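Adherence and virulence protein A (Streptococcus pneumoniae, PDB 6PON) binds fibronectin and thereby probably promotes adherence of the pneumococcus to host tissue and its virulence. Local coordinates at residues 126-131 / 140-145. Sequence-based numbering, arbitrary orientation.
Sequences HSNILL and LEVIKH
Asn128 lays its carboxamide against the backbone of Lys144 at one end of an antiparallel beta hairpin, whose strand 139-142 is the edge strand, within this chain, of a five-stranded antiparallel sheet and pairs with strand 128-133. ND2 gives an almost straight bond (176°) to Lys144 O, 2.9 Å away, in the plane of both the amide and the acceptor carbonyl. OD1 takes two donors, Lys144 N at 3.0 Å from across the hairpin and Ile129 N from the next residue of its own strand, so bonds at both ends of the group hold its rotation. The amide thus carries the pairing past the last regular bond, Ile143 N to Ile129 O. It also crosses Val142 at about a right angle, with OD1 3.3 Å from Val142 CG2.

That methyl stands anti to the backbone N of Val142 and meets Leu130 CD2 at 3.7 Å, the two side chains lying alongside and pointing the same way from their non-hydrogen-bonded pair. At the other end, a classic beta bulge sets two residues, Leu140 and Glu141, opposite the single Leu131: Leu140 N binds Leu131 O at 2.7 Å, while the bond from Glu141 N is weak. Leu131 CD2 packs against Leu140 CD1, their side chains crossing at a slant. Helix 74-83 touches Leu140, Glu141 and Ile143, and strand 113-121 flanks strand 128-133 on its other edge.

Glu141 carries its carboxylate forward along its own segment, where OE2 accepts Val142 N on the anti lone pair and His145 NE2 on the syn one. Lys144, bent at chi3 (-77°), reaches along the hairpin until NZ bonds Ser127 O at 2.7 Å, tilted 20° from the carbonyl plane.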
ATOM      1  N   HIS B 126      14.336  15.702 -30.756  1.00 31.08           N
ATOM      2  CA  HIS B 126      13.502  15.403 -31.908  1.00 27.91           C
ATOM      3  C   HIS B 126      12.137  16.067 -31.846  1.00 27.99           C
ATOM      4  O   HIS B 126      11.271  15.741 -32.662  1.00 25.38           O
ATOM      5  CB  HIS B 126      13.335  13.893 -32.038  1.00 29.00           C
ATOM      6  CG  HIS B 126      14.624  13.167 -32.272  1.00 31.45           C
ATOM      7  ND1 HIS B 126      15.545  13.570 -33.217  1.00 32.75           N
ATOM      8  CD2 HIS B 126      15.146  12.067 -31.682  1.00 30.96           C
ATOM      9  CE1 HIS B 126      16.577  12.746 -33.198  1.00 33.66           C
ATOM     10  NE2 HIS B 126      16.361  11.827 -32.273  1.00 37.26           N
ATOM     11  N   SER B 127      11.915  16.975 -30.897  1.00 29.66           N
ATOM     12  CA  SER B 127      10.646  17.686 -30.832  1.00 24.63           C
ATOM     13  C   SER B 127      10.357  18.341 -32.169  1.00 27.53           C
ATOM     14  O   SER B 127      11.276  18.740 -32.894  1.00 22.80           O
ATOM     15  CB  SER B 127      10.664  18.744 -29.735  1.00 26.10           C
ATOM     16  OG  SER B 127      10.960  18.158 -28.483  1.00 29.43           O
ATOM     17  N   ASN B 128       9.068  18.412 -32.507  1.00 25.10           N
ATOM     18  CA  ASN B 128       8.647  18.941 -33.794  1.00 19.68           C
ATOM     19  C   ASN B 128       7.164  19.297 -33.755  1.00 21.42           C
ATOM     20  O   ASN B 128       6.417  18.857 -32.877  1.00 19.76           O
ATOM     21  CB  ASN B 128       8.937  17.946 -34.920  1.00 23.06           C
ATOM     22  CG  ASN B 128       9.416  18.628 -36.188  1.00 23.74           C
ATOM     23  OD1 ASN B 128       8.984  19.737 -36.525  1.00 22.02           O
ATOM     24  ND2 ASN B 128      10.333  17.978 -36.886  1.00 23.08           N
ATOM     25  N   ILE B 129       6.759  20.125 -34.721  1.00 22.69           N
ATOM     26  CA  ILE B 129       5.387  20.596 -34.860  1.00 21.23           C
ATOM     27  C   ILE B 129       4.999  20.398 -36.314  1.00 19.77           C
ATOM     28  O   ILE B 129       5.722  20.834 -37.217  1.00 20.01           O
ATOM     29  CB  ILE B 129       5.229  22.074 -34.447  1.00 20.55           C
ATOM     30  CG1 ILE B 129       5.609  22.276 -32.974  1.00 20.10           C
ATOM     31  CG2 ILE B 129       3.802  22.561 -34.682  1.00 17.43           C
ATOM     32  CD1 ILE B 129       5.666  23.760 -32.554  1.00 20.20           C
ATOM     33  N   LEU B 130       3.878  19.714 -36.538  1.00 17.98           N
ATOM     34  CA  LEU B 130       3.510  19.235 -37.857  1.00 17.24           C
ATOM     35  C   LEU B 130       2.034  19.500 -38.085  1.00 19.15           C
ATOM     36  O   LEU B 130       1.223  19.388 -37.159  1.00 20.82           O
ATOM     37  CB  LEU B 130       3.802  17.725 -38.015  1.00 18.04           C
ATOM     38  CG  LEU B 130       5.159  17.188 -37.508  1.00 23.54           C
ATOM     39  CD1 LEU B 130       5.099  16.713 -36.029  1.00 22.24           C
ATOM     40  CD2 LEU B 130       5.732  16.097 -38.414  1.00 21.29           C
ATOM     41  N   LEU B 131       1.699  19.873 -39.312  1.00 17.31           N
ATOM     42  CA  LEU B 131       0.324  19.965 -39.777  1.00 21.06           C
ATOM     43  C   LEU B 131       0.111  18.853 -40.799  1.00 23.03           C
ATOM     44  O   LEU B 131       0.895  18.705 -41.738  1.00 21.06           O
ATOM     45  CB  LEU B 131       0.035  21.336 -40.400  1.00 19.87           C
ATOM     46  CG  LEU B 131      -1.434  21.558 -40.782  1.00 22.98           C
ATOM     47  CD1 LEU B 131      -2.351  21.739 -39.543  1.00 15.73           C
ATOM     48  CD2 LEU B 131      -1.581  22.706 -41.757  1.00 21.88           C
ATOM     49  N   LEU B 140       1.331  18.437 -44.419  1.00 19.25           N
ATOM     50  CA  LEU B 140       1.207  19.672 -45.180  1.00 21.25           C
ATOM     51  C   LEU B 140       2.419  20.574 -44.964  1.00 24.23           C
ATOM     52  O   LEU B 140       2.871  21.250 -45.898  1.00 31.63           O
ATOM     53  CB  LEU B 140      -0.093  20.380 -44.805  1.00 22.09           C
ATOM     54  CG  LEU B 140      -1.352  19.573 -45.164  1.00 27.03           C
ATOM     55  CD1 LEU B 140      -2.588  20.077 -44.384  1.00 19.51           C
ATOM     56  CD2 LEU B 140      -1.593  19.562 -46.724  1.00 19.70           C
ATOM     57  N   GLU B 141       2.972  20.579 -43.755  1.00 22.35           N
ATOM     58  CA  GLU B 141       4.126  21.409 -43.410  1.00 25.91           C
ATOM     59  C   GLU B 141       4.575  21.030 -41.998  1.00 23.84           C
ATOM     60  O   GLU B 141       3.832  20.400 -41.239  1.00 22.57           O
ATOM     61  CB  GLU B 141       3.778  22.904 -43.542  1.00 24.43           C
ATOM     62  CG  GLU B 141       4.902  23.925 -43.472  1.00 25.67           C
ATOM     63  CD  GLU B 141       6.219  23.547 -44.156  1.00 25.55           C
ATOM     64  OE1 GLU B 141       6.588  24.185 -45.165  1.00 30.01           O
ATOM     65  OE2 GLU B 141       6.937  22.659 -43.645  1.00 28.77           O
ATOM     66  N   VAL B 142       5.812  21.379 -41.664  1.00 23.00           N
ATOM     67  CA  VAL B 142       6.415  20.854 -40.449  1.00 22.70           C
ATOM     68  C   VAL B 142       7.552  21.777 -40.043  1.00 27.19           C
ATOM     69  O   VAL B 142       8.392  22.151 -40.870  1.00 25.37           O
ATOM     70  CB  VAL B 142       6.900  19.404 -40.637  1.00 23.62           C
ATOM     71  CG1 VAL B 142       7.706  19.267 -41.923  1.00 25.78           C
ATOM     72  CG2 VAL B 142       7.745  18.971 -39.456  1.00 21.59           C
ATOM     73  N   ILE B 143       7.590  22.146 -38.760  1.00 24.14           N
ATOM     74  CA  ILE B 143       8.407  23.279 -38.368  1.00 20.42           C
ATOM     75  C   ILE B 143       9.893  22.961 -38.415  1.00 22.38           C
ATOM     76  O   ILE B 143      10.704  23.877 -38.571  1.00 28.14           O
ATOM     77  CB  ILE B 143       7.968  23.785 -36.988  1.00 20.70           C
ATOM     78  CG1 ILE B 143       8.209  25.292 -36.888  1.00 21.87           C
ATOM     79  CG2 ILE B 143       8.672  23.005 -35.869  1.00 24.49           C
ATOM     80  CD1 ILE B 143       7.623  25.897 -35.640  1.00 22.25           C
ATOM     81  N   LYS B 144      10.281  21.692 -38.314  1.00 28.29           N
ATOM     82  CA  LYS B 144      11.680  21.298 -38.468  1.00 27.40           C
ATOM     83  C   LYS B 144      11.763  20.222 -39.543  1.00 31.19           C
ATOM     84  O   LYS B 144      11.486  19.049 -39.270  1.00 28.45           O
ATOM     85  CB  LYS B 144      12.270  20.799 -37.159  1.00 29.14           C
ATOM     86  CG  LYS B 144      13.103  21.846 -36.446  1.00 39.39           C
ATOM     87  CD  LYS B 144      13.905  21.235 -35.299  1.00 42.56           C
ATOM     88  CE  LYS B 144      13.038  20.983 -34.091  1.00 34.14           C
ATOM     89  NZ  LYS B 144      13.674  20.023 -33.137  1.00 34.29           N
ATOM     90  N   HIS B 145      12.152  20.610 -40.758  1.00 25.84           N
ATOM     91  CA  HIS B 145      12.291  19.627 -41.826  1.00 28.62           C
ATOM     92  C   HIS B 145      13.430  18.664 -41.514  1.00 29.34           C
ATOM     93  O   HIS B 145      14.482  19.063 -41.010  1.00 30.69           O
ATOM     94  CB  HIS B 145      12.534  20.317 -43.165  1.00 23.29           C
ATOM     95  CG  HIS B 145      11.349  21.074 -43.674  1.00 28.78           C
ATOM     96  ND1 HIS B 145      11.230  21.480 -44.988  1.00 26.82           N
ATOM     97  CD2 HIS B 145      10.228  21.504 -43.046  1.00 26.97           C
ATOM     98  CE1 HIS B 145      10.084  22.116 -45.150  1.00 20.87           C
ATOM     99  NE2 HIS B 145       9.458  22.150 -43.987  1.00 25.65           N
TER